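Protein-arginine-phosphatase (Bacillus subtilis subsp. subtilis, PDB 4KK3) removes the phosphate from phosphoarginine residues of many proteins, counteracting the arginine kinase McsB and restoring DNA binding by the repressor CtsR. Local coordinates at residues L105-V116 with E133-Q144; S67-E75 with I91-R99. All coordinates share one frame; numbering follows the deposited sequence.

Interaction 1: residues L105-V116 with E133-Q144; sequences LKEYVTGSHGDV and ELEELLRQLAKQ
Glu133 OE2 is gripped by two donors: the ammonium group of Lys106, whose NZ lies 2.7 Å from OE2 in a salt bridge, and a water that also donates to Asp115 O. Lys106 NZ meets the carboxylate oxygen almost head-on and gives a second hydrogen bond of 2.9 Å to Asp115 O, approaching from above the carbonyl plane. The lysine chain runs extended beyond CG, and its aliphatic part passes beside Leu137, with Lys106 CG 3.9 Å from Leu137 CD1. At the other end of the contact, Gln144 NE2 donates to Val109 O over 2.6 Å, nearly straight at 160°. This oxygen lies in the amide plane of Gln144, and the donor sits on a lone pair in the carbonyl plane, which fixes the flip of the amide. Between these polar ends, helix 105-110 and the 133-144 part of helix 124-145 of the low molecular weight phosphatase fold cross at 46° with knobs-into-holes packing. Val109 fits among Leu137, Gln140, Leu141 and Gln144; its CG1, anti to the backbone N (chi1 175°), lies 3.5 Å from Gln140 CB. Leu137 is the reciprocal knob, set among Leu105, Lys106, Val109 and Thr110, and its CD2 touches Thr110 CG2 at 3.6 Å. Deeper in, Leu105 and Leu134 cross at about a right angle with their CD2 methyls 3.7 Å apart, while Leu105 also leans on Leu81 of the central sheet. Val116 brings CG1 to Leu134 and CG2 to Leu137, and its carbonyl oxygen accepts a hydrogen bond from Arg13, an active-site residue by similarity.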
# COMPACT_ATOMS: atom_id res chain seq x y z
N LEU A 105 -4.77 0.83 6.23
CA LEU A 105 -3.91 -0.29 6.56
C LEU A 105 -3.90 -0.54 8.07
O LEU A 105 -4.04 -1.68 8.53
CB LEU A 105 -2.50 -0.05 6.01
CG LEU A 105 -1.47 -1.13 6.30
CD1 LEU A 105 -1.90 -2.50 5.81
CD2 LEU A 105 -0.16 -0.73 5.65
N LYS A 106 -3.80 0.53 8.86
CA LYS A 106 -3.77 0.37 10.31
C LYS A 106 -5.09 -0.17 10.86
O LYS A 106 -5.08 -1.10 11.66
CB LYS A 106 -3.31 1.64 11.02
CG LYS A 106 -1.81 1.92 10.78
CD LYS A 106 -1.30 3.10 11.58
CE LYS A 106 0.21 3.24 11.40
NZ LYS A 106 0.75 4.43 12.10
N GLU A 107 -6.22 0.40 10.40
CA GLU A 107 -7.56 -0.10 10.76
C GLU A 107 -7.69 -1.60 10.59
O GLU A 107 -8.08 -2.33 11.50
CB GLU A 107 -8.61 0.50 9.81
CG GLU A 107 -9.40 1.66 10.29
CD GLU A 107 -10.53 1.97 9.32
OE1 GLU A 107 -10.37 1.79 8.08
OE2 GLU A 107 -11.60 2.39 9.81
N TYR A 108 -7.38 -2.05 9.38
CA TYR A 108 -7.63 -3.42 8.99
C TYR A 108 -6.77 -4.38 9.79
O TYR A 108 -7.23 -5.43 10.24
CB TYR A 108 -7.35 -3.57 7.49
CG TYR A 108 -7.88 -4.85 6.92
CD1 TYR A 108 -7.06 -5.96 6.77
CD2 TYR A 108 -9.21 -4.96 6.54
CE1 TYR A 108 -7.56 -7.14 6.24
CE2 TYR A 108 -9.71 -6.12 6.02
CZ TYR A 108 -8.89 -7.21 5.88
OH TYR A 108 -9.42 -8.37 5.35
N VAL A 109 -5.51 -4.02 9.97
CA VAL A 109 -4.55 -4.92 10.60
C VAL A 109 -4.61 -4.89 12.12
O VAL A 109 -4.56 -5.94 12.78
CB VAL A 109 -3.12 -4.59 10.10
CG1 VAL A 109 -2.10 -5.42 10.84
CG2 VAL A 109 -3.05 -4.81 8.60
N THR A 110 -4.74 -3.69 12.69
CA THR A 110 -4.59 -3.51 14.13
C THR A 110 -5.92 -3.22 14.83
O THR A 110 -6.00 -3.29 16.05
CB THR A 110 -3.64 -2.35 14.45
OG1 THR A 110 -4.35 -1.11 14.33
CG2 THR A 110 -2.46 -2.35 13.50
N GLY A 111 -6.94 -2.89 14.05
CA GLY A 111 -8.25 -2.58 14.61
C GLY A 111 -8.37 -1.16 15.12
O GLY A 111 -9.46 -0.72 15.48
N SER A 112 -7.26 -0.44 15.14
CA SER A 112 -7.26 0.92 15.67
C SER A 112 -7.17 1.98 14.57
O SER A 112 -6.68 1.72 13.47
CB SER A 112 -6.12 1.11 16.66
OG SER A 112 -4.86 0.91 16.04
N HIS A 113 -7.68 3.17 14.88
CA HIS A 113 -7.58 4.33 14.01
C HIS A 113 -6.11 4.72 13.95
O HIS A 113 -5.42 4.75 14.97
CB HIS A 113 -8.39 5.47 14.63
CG HIS A 113 -8.93 6.46 13.64
ND1 HIS A 113 -10.24 6.47 13.24
CD2 HIS A 113 -8.33 7.49 12.99
CE1 HIS A 113 -10.43 7.45 12.37
NE2 HIS A 113 -9.28 8.08 12.20
N GLY A 114 -5.60 4.98 12.75
CA GLY A 114 -4.23 5.42 12.62
C GLY A 114 -3.85 5.61 11.17
O GLY A 114 -4.34 4.91 10.28
N ASP A 115 -2.97 6.57 10.93
CA ASP A 115 -2.52 6.87 9.57
C ASP A 115 -1.06 6.45 9.41
O ASP A 115 -0.29 6.50 10.37
CB ASP A 115 -2.65 8.37 9.28
CG ASP A 115 -4.09 8.83 9.18
OD1 ASP A 115 -4.98 8.00 8.90
OD2 ASP A 115 -4.35 10.04 9.39
N VAL A 116 -0.70 6.03 8.21
CA VAL A 116 0.72 5.95 7.82
C VAL A 116 1.07 7.28 7.16
O VAL A 116 0.67 7.54 6.03
CB VAL A 116 0.99 4.80 6.84
CG1 VAL A 116 2.46 4.82 6.39
CG2 VAL A 116 0.64 3.46 7.47
N GLU A 133 7.74 0.84 9.71
CA GLU A 133 6.35 0.91 10.11
C GLU A 133 5.49 0.02 9.21
O GLU A 133 4.68 -0.77 9.70
CB GLU A 133 5.89 2.38 10.02
CG GLU A 133 4.41 2.64 10.26
CD GLU A 133 4.07 4.11 10.09
OE1 GLU A 133 4.87 4.85 9.48
OE2 GLU A 133 3.01 4.54 10.58
N LEU A 134 5.70 0.15 7.91
CA LEU A 134 5.00 -0.65 6.91
C LEU A 134 5.31 -2.14 7.07
O LEU A 134 4.41 -2.98 7.02
CB LEU A 134 5.38 -0.20 5.50
CG LEU A 134 4.70 1.10 5.08
CD1 LEU A 134 5.17 1.55 3.71
CD2 LEU A 134 3.17 0.87 5.09
N GLU A 135 6.59 -2.45 7.23
CA GLU A 135 7.00 -3.84 7.36
C GLU A 135 6.24 -4.56 8.47
O GLU A 135 5.71 -5.65 8.27
CB GLU A 135 8.52 -3.93 7.58
CG GLU A 135 9.07 -5.35 7.49
CD GLU A 135 10.59 -5.37 7.55
OE1 GLU A 135 11.20 -4.28 7.56
OE2 GLU A 135 11.17 -6.47 7.59
N GLU A 136 6.18 -3.94 9.64
CA GLU A 136 5.52 -4.54 10.80
C GLU A 136 4.03 -4.76 10.54
O GLU A 136 3.48 -5.79 10.91
CB GLU A 136 5.72 -3.66 12.04
CG GLU A 136 5.01 -4.18 13.28
CD GLU A 136 5.41 -3.44 14.54
OE1 GLU A 136 6.58 -3.54 14.96
OE2 GLU A 136 4.54 -2.75 15.11
N LEU A 137 3.39 -3.79 9.90
CA LEU A 137 1.96 -3.92 9.57
C LEU A 137 1.72 -5.02 8.54
O LEU A 137 0.74 -5.78 8.62
CB LEU A 137 1.45 -2.59 9.03
CG LEU A 137 1.30 -1.51 10.11
CD1 LEU A 137 1.19 -0.13 9.48
CD2 LEU A 137 0.09 -1.81 10.98
N LEU A 138 2.62 -5.10 7.57
CA LEU A 138 2.44 -6.00 6.44
C LEU A 138 2.75 -7.44 6.82
O LEU A 138 2.14 -8.35 6.28
CB LEU A 138 3.29 -5.54 5.26
CG LEU A 138 2.83 -4.18 4.72
CD1 LEU A 138 3.85 -3.63 3.73
CD2 LEU A 138 1.45 -4.25 4.08
N ARG A 139 3.68 -7.63 7.76
CA ARG A 139 3.88 -8.97 8.33
C ARG A 139 2.63 -9.47 9.04
O ARG A 139 2.27 -10.64 8.89
CB ARG A 139 5.10 -9.02 9.25
CG ARG A 139 6.41 -8.87 8.49
CD ARG A 139 7.62 -9.20 9.33
NE ARG A 139 8.85 -9.00 8.57
CZ ARG A 139 9.35 -9.86 7.69
NH1 ARG A 139 8.72 -11.01 7.46
NH2 ARG A 139 10.47 -9.59 7.04
N GLN A 140 1.97 -8.59 9.79
CA GLN A 140 0.73 -8.95 10.47
C GLN A 140 -0.38 -9.22 9.46
O GLN A 140 -1.16 -10.15 9.64
CB GLN A 140 0.26 -7.87 11.43
CG GLN A 140 1.24 -7.42 12.49
CD GLN A 140 0.70 -6.22 13.27
OE1 GLN A 140 -0.30 -6.34 14.00
NE2 GLN A 140 1.34 -5.07 13.11
N LEU A 141 -0.46 -8.38 8.42
CA LEU A 141 -1.45 -8.57 7.36
C LEU A 141 -1.35 -9.96 6.76
O LEU A 141 -2.36 -10.64 6.57
CB LEU A 141 -1.32 -7.50 6.27
CG LEU A 141 -2.28 -7.57 5.07
CD1 LEU A 141 -3.73 -7.34 5.52
CD2 LEU A 141 -1.91 -6.57 3.98
N ALA A 142 -0.13 -10.38 6.46
CA ALA A 142 0.11 -11.70 5.90
C ALA A 142 -0.47 -12.79 6.79
O ALA A 142 -1.20 -13.66 6.32
CB ALA A 142 1.59 -11.90 5.69
N LYS A 143 -0.17 -12.73 8.09
CA LYS A 143 -0.67 -13.71 9.04
C LYS A 143 -2.20 -13.69 9.09
O LYS A 143 -2.84 -14.73 9.22
CB LYS A 143 -0.09 -13.48 10.44
CG LYS A 143 1.43 -13.42 10.52
CD LYS A 143 2.09 -14.75 10.18
CE LYS A 143 3.59 -14.70 10.48
NZ LYS A 143 4.32 -15.90 9.98
N GLN A 144 -2.77 -12.49 8.98
CA GLN A 144 -4.22 -12.37 9.04
C GLN A 144 -4.88 -12.93 7.79
O GLN A 144 -5.91 -13.58 7.87
CB GLN A 144 -4.63 -10.91 9.24
CG GLN A 144 -4.41 -10.40 10.64
CD GLN A 144 -4.57 -8.91 10.73
OE1 GLN A 144 -4.86 -8.25 9.73
NE2 GLN A 144 -4.40 -8.36 11.93
O HOH W 1 2.83 7.16 10.44

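Interaction 2: residues S67-E75 with I91-R99; sequences SPLTEELME and IASQFGRYR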
# COMPACT_ATOMS: atom_id res chain seq x y z
N SER A 67 0.86 5.00 -10.89
CA SER A 67 -0.41 4.75 -11.56
C SER A 67 -1.54 5.45 -10.81
O SER A 67 -1.60 5.39 -9.59
CB SER A 67 -0.68 3.24 -11.62
OG SER A 67 -1.98 2.96 -12.11
N PRO A 68 -2.45 6.11 -11.55
CA PRO A 68 -3.61 6.70 -10.88
C PRO A 68 -4.60 5.62 -10.53
O PRO A 68 -4.71 4.61 -11.23
CB PRO A 68 -4.20 7.62 -11.95
CG PRO A 68 -3.80 6.99 -13.24
CD PRO A 68 -2.43 6.41 -13.00
N LEU A 69 -5.32 5.81 -9.44
CA LEU A 69 -6.40 4.91 -9.11
C LEU A 69 -7.53 5.14 -10.11
O LEU A 69 -7.81 6.28 -10.47
CB LEU A 69 -6.86 5.16 -7.69
CG LEU A 69 -7.87 4.18 -7.12
CD1 LEU A 69 -7.29 2.79 -6.98
CD2 LEU A 69 -8.31 4.70 -5.78
N THR A 70 -8.16 4.07 -10.58
CA THR A 70 -9.25 4.19 -11.55
C THR A 70 -10.44 3.38 -11.09
O THR A 70 -10.33 2.54 -10.20
CB THR A 70 -8.85 3.65 -12.92
OG1 THR A 70 -8.57 2.25 -12.81
CG2 THR A 70 -7.63 4.39 -13.45
N GLU A 71 -11.59 3.64 -11.72
CA GLU A 71 -12.81 2.90 -11.41
C GLU A 71 -12.62 1.41 -11.65
O GLU A 71 -13.07 0.59 -10.85
CB GLU A 71 -13.98 3.43 -12.25
CG GLU A 71 -15.26 2.60 -12.16
CD GLU A 71 -15.95 2.72 -10.82
OE1 GLU A 71 -15.75 3.74 -10.12
OE2 GLU A 71 -16.71 1.79 -10.46
N GLU A 72 -11.93 1.06 -12.74
CA GLU A 72 -11.66 -0.34 -13.06
C GLU A 72 -10.89 -1.06 -11.96
O GLU A 72 -11.22 -2.19 -11.60
CB GLU A 72 -10.89 -0.45 -14.38
CG GLU A 72 -10.71 -1.87 -14.87
CD GLU A 72 -9.53 -2.02 -15.81
OE1 GLU A 72 -8.38 -2.01 -15.32
OE2 GLU A 72 -9.75 -2.15 -17.03
N LEU A 73 -9.84 -0.42 -11.45
CA LEU A 73 -9.07 -0.97 -10.34
C LEU A 73 -9.92 -1.13 -9.08
O LEU A 73 -9.81 -2.13 -8.36
CB LEU A 73 -7.85 -0.10 -10.04
CG LEU A 73 -6.76 -0.00 -11.10
CD1 LEU A 73 -5.71 1.02 -10.68
CD2 LEU A 73 -6.13 -1.36 -11.35
N MSE A 74 -10.76 -0.13 -8.82
CA MSE A 74 -11.62 -0.14 -7.64
C MSE A 74 -12.65 -1.26 -7.71
O MSE A 74 -12.96 -1.89 -6.70
CB MSE A 74 -12.30 1.22 -7.44
CG MSE A 74 -11.38 2.32 -6.93
SE MSE A 74 -10.69 1.93 -5.14
CE MSE A 74 -12.41 1.62 -4.27
N GLU A 75 -13.18 -1.50 -8.90
CA GLU A 75 -14.18 -2.56 -9.08
C GLU A 75 -13.55 -3.94 -8.89
O GLU A 75 -14.14 -4.81 -8.24
CB GLU A 75 -14.83 -2.46 -10.47
CG GLU A 75 -15.95 -3.48 -10.74
CD GLU A 75 -15.43 -4.86 -11.12
OE1 GLU A 75 -14.38 -4.95 -11.79
OE2 GLU A 75 -16.07 -5.86 -10.74
N ILE A 91 -11.21 8.44 -1.86
CA ILE A 91 -11.65 7.27 -2.61
C ILE A 91 -13.18 7.32 -2.76
O ILE A 91 -13.72 7.09 -3.84
CB ILE A 91 -11.32 5.94 -1.89
CG1 ILE A 91 -9.83 5.81 -1.61
CG2 ILE A 91 -11.75 4.76 -2.72
CD1 ILE A 91 -9.04 5.99 -2.77
N ALA A 92 -13.85 7.62 -1.66
CA ALA A 92 -15.32 7.70 -1.66
C ALA A 92 -15.90 8.83 -2.51
O ALA A 92 -17.01 8.72 -3.04
CB ALA A 92 -15.85 7.79 -0.23
N SER A 93 -15.17 9.93 -2.64
CA SER A 93 -15.69 11.09 -3.36
C SER A 93 -15.44 10.99 -4.86
O SER A 93 -16.18 11.55 -5.66
CB SER A 93 -15.10 12.39 -2.81
OG SER A 93 -13.70 12.49 -3.08
N GLN A 94 -14.39 10.27 -5.24
CA GLN A 94 -13.97 10.21 -6.64
C GLN A 94 -14.43 8.94 -7.36
O GLN A 94 -14.51 8.93 -8.59
CB GLN A 94 -12.45 10.37 -6.75
CG GLN A 94 -11.95 11.74 -6.31
CD GLN A 94 -12.67 12.88 -7.02
OE1 GLN A 94 -13.20 13.79 -6.38
NE2 GLN A 94 -12.68 12.84 -8.35
N PHE A 95 -14.73 7.88 -6.62
CA PHE A 95 -15.12 6.63 -7.25
C PHE A 95 -16.44 6.07 -6.75
O PHE A 95 -17.17 6.75 -6.02
CB PHE A 95 -13.99 5.59 -7.15
CG PHE A 95 -12.70 6.08 -7.72
CD1 PHE A 95 -12.53 6.17 -9.09
CD2 PHE A 95 -11.67 6.48 -6.89
CE1 PHE A 95 -11.35 6.64 -9.62
CE2 PHE A 95 -10.49 6.96 -7.42
CZ PHE A 95 -10.33 7.04 -8.79
N GLY A 96 -16.74 4.84 -7.16
CA GLY A 96 -18.04 4.24 -6.93
C GLY A 96 -18.32 3.84 -5.49
O GLY A 96 -17.58 4.22 -4.57
N ARG A 97 -19.39 3.07 -5.32
CA ARG A 97 -19.85 2.63 -4.01
C ARG A 97 -19.07 1.42 -3.53
O ARG A 97 -19.55 0.28 -3.60
CB ARG A 97 -21.34 2.28 -4.09
CG ARG A 97 -22.21 3.39 -4.65
CD ARG A 97 -22.40 4.51 -3.64
NE ARG A 97 -22.86 4.00 -2.35
CZ ARG A 97 -22.95 4.73 -1.24
NH1 ARG A 97 -22.62 6.01 -1.26
NH2 ARG A 97 -23.37 4.17 -0.12
N TYR A 98 -17.88 1.67 -3.00
CA TYR A 98 -16.98 0.59 -2.61
C TYR A 98 -16.48 0.69 -1.19
O TYR A 98 -15.44 0.11 -0.87
CB TYR A 98 -15.77 0.55 -3.54
CG TYR A 98 -16.12 0.32 -4.98
CD1 TYR A 98 -16.75 -0.85 -5.37
CD2 TYR A 98 -15.82 1.27 -5.95
CE1 TYR A 98 -17.08 -1.07 -6.69
CE2 TYR A 98 -16.14 1.05 -7.27
CZ TYR A 98 -16.78 -0.11 -7.64
OH TYR A 98 -17.11 -0.33 -8.95
N ARG A 99 -17.20 1.42 -0.35
CA ARG A 99 -16.82 1.57 1.05
C ARG A 99 -16.52 0.25 1.74
O ARG A 99 -15.67 0.18 2.62
CB ARG A 99 -17.90 2.31 1.84
CG ARG A 99 -17.91 3.80 1.61
CD ARG A 99 -18.93 4.50 2.48
NE ARG A 99 -18.98 5.92 2.15
CZ ARG A 99 -18.22 6.85 2.72
NH1 ARG A 99 -17.36 6.52 3.67
NH2 ARG A 99 -18.34 8.11 2.35
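Phe95 packs its ring against the residues leading into helix 71-76, so that CZ comes within 3.1 Å of the backbone oxygen Leu69 O, an unusually short approach for a ring carbon. Met74 CG lies over one face of the ring, and Leu69 CD2 reaches Phe95 CE2 at 3.5 Å. Leu69 CD2 also presses on Ile91 CD1 at 3.4 Å, tighter than usual for two carbons. Within the Rossmann-like fold of this phosphatase family, the contact joins the start of helix 71-76 to the end of helix 85-94 and its following loop: Thr70 is the N-cap, its OG1 accepting from Leu73 N, and at Phe95 helix 85-94 gives out. Selenomethionine Met74 is bent at chi2 and chi3 (-64° and -54°), which curls CE between Ile91 CG2 and Tyr98 CB, 3.6 Å from each. Tyr98 OH donates to Glu71 OE2 over 2.6 Å, meeting it on the syn side but 30° out of the carboxylate plane, while OE1 takes a weak bond from Gly96 N. Replacing Tyr98 with a phenylalanine would probably leave Glu71 OE2 without its short bond and its carboxylate freer to turn. Met74 O sits over the centre of the tyrosine ring and accepts from Lys101.

In the fold
From the N terminus, the chain passes through strands 2-7 and 33-38 before interaction 2 begins at residues 67-75. It then runs through strand 79-82 and helix 85-94 to residues 91-99, where that contact closes a loop with 15 residues between its segments. Strand 102-104, at one edge of the parallel sheet, leads directly into helix 105-110, where interaction 1 opens. Its loop, 16 residues between segments and including the catalytic Asp118, closes on helix 124-145, so that this C-terminal helix packs against the helix following the edge strand. The two contacts therefore follow in series, neither nested nor crossed, with centres about 21 Å apart and no touching atoms. Strand 102-104 links them: Met74 and Ile91 of interaction 2 pack on Val102.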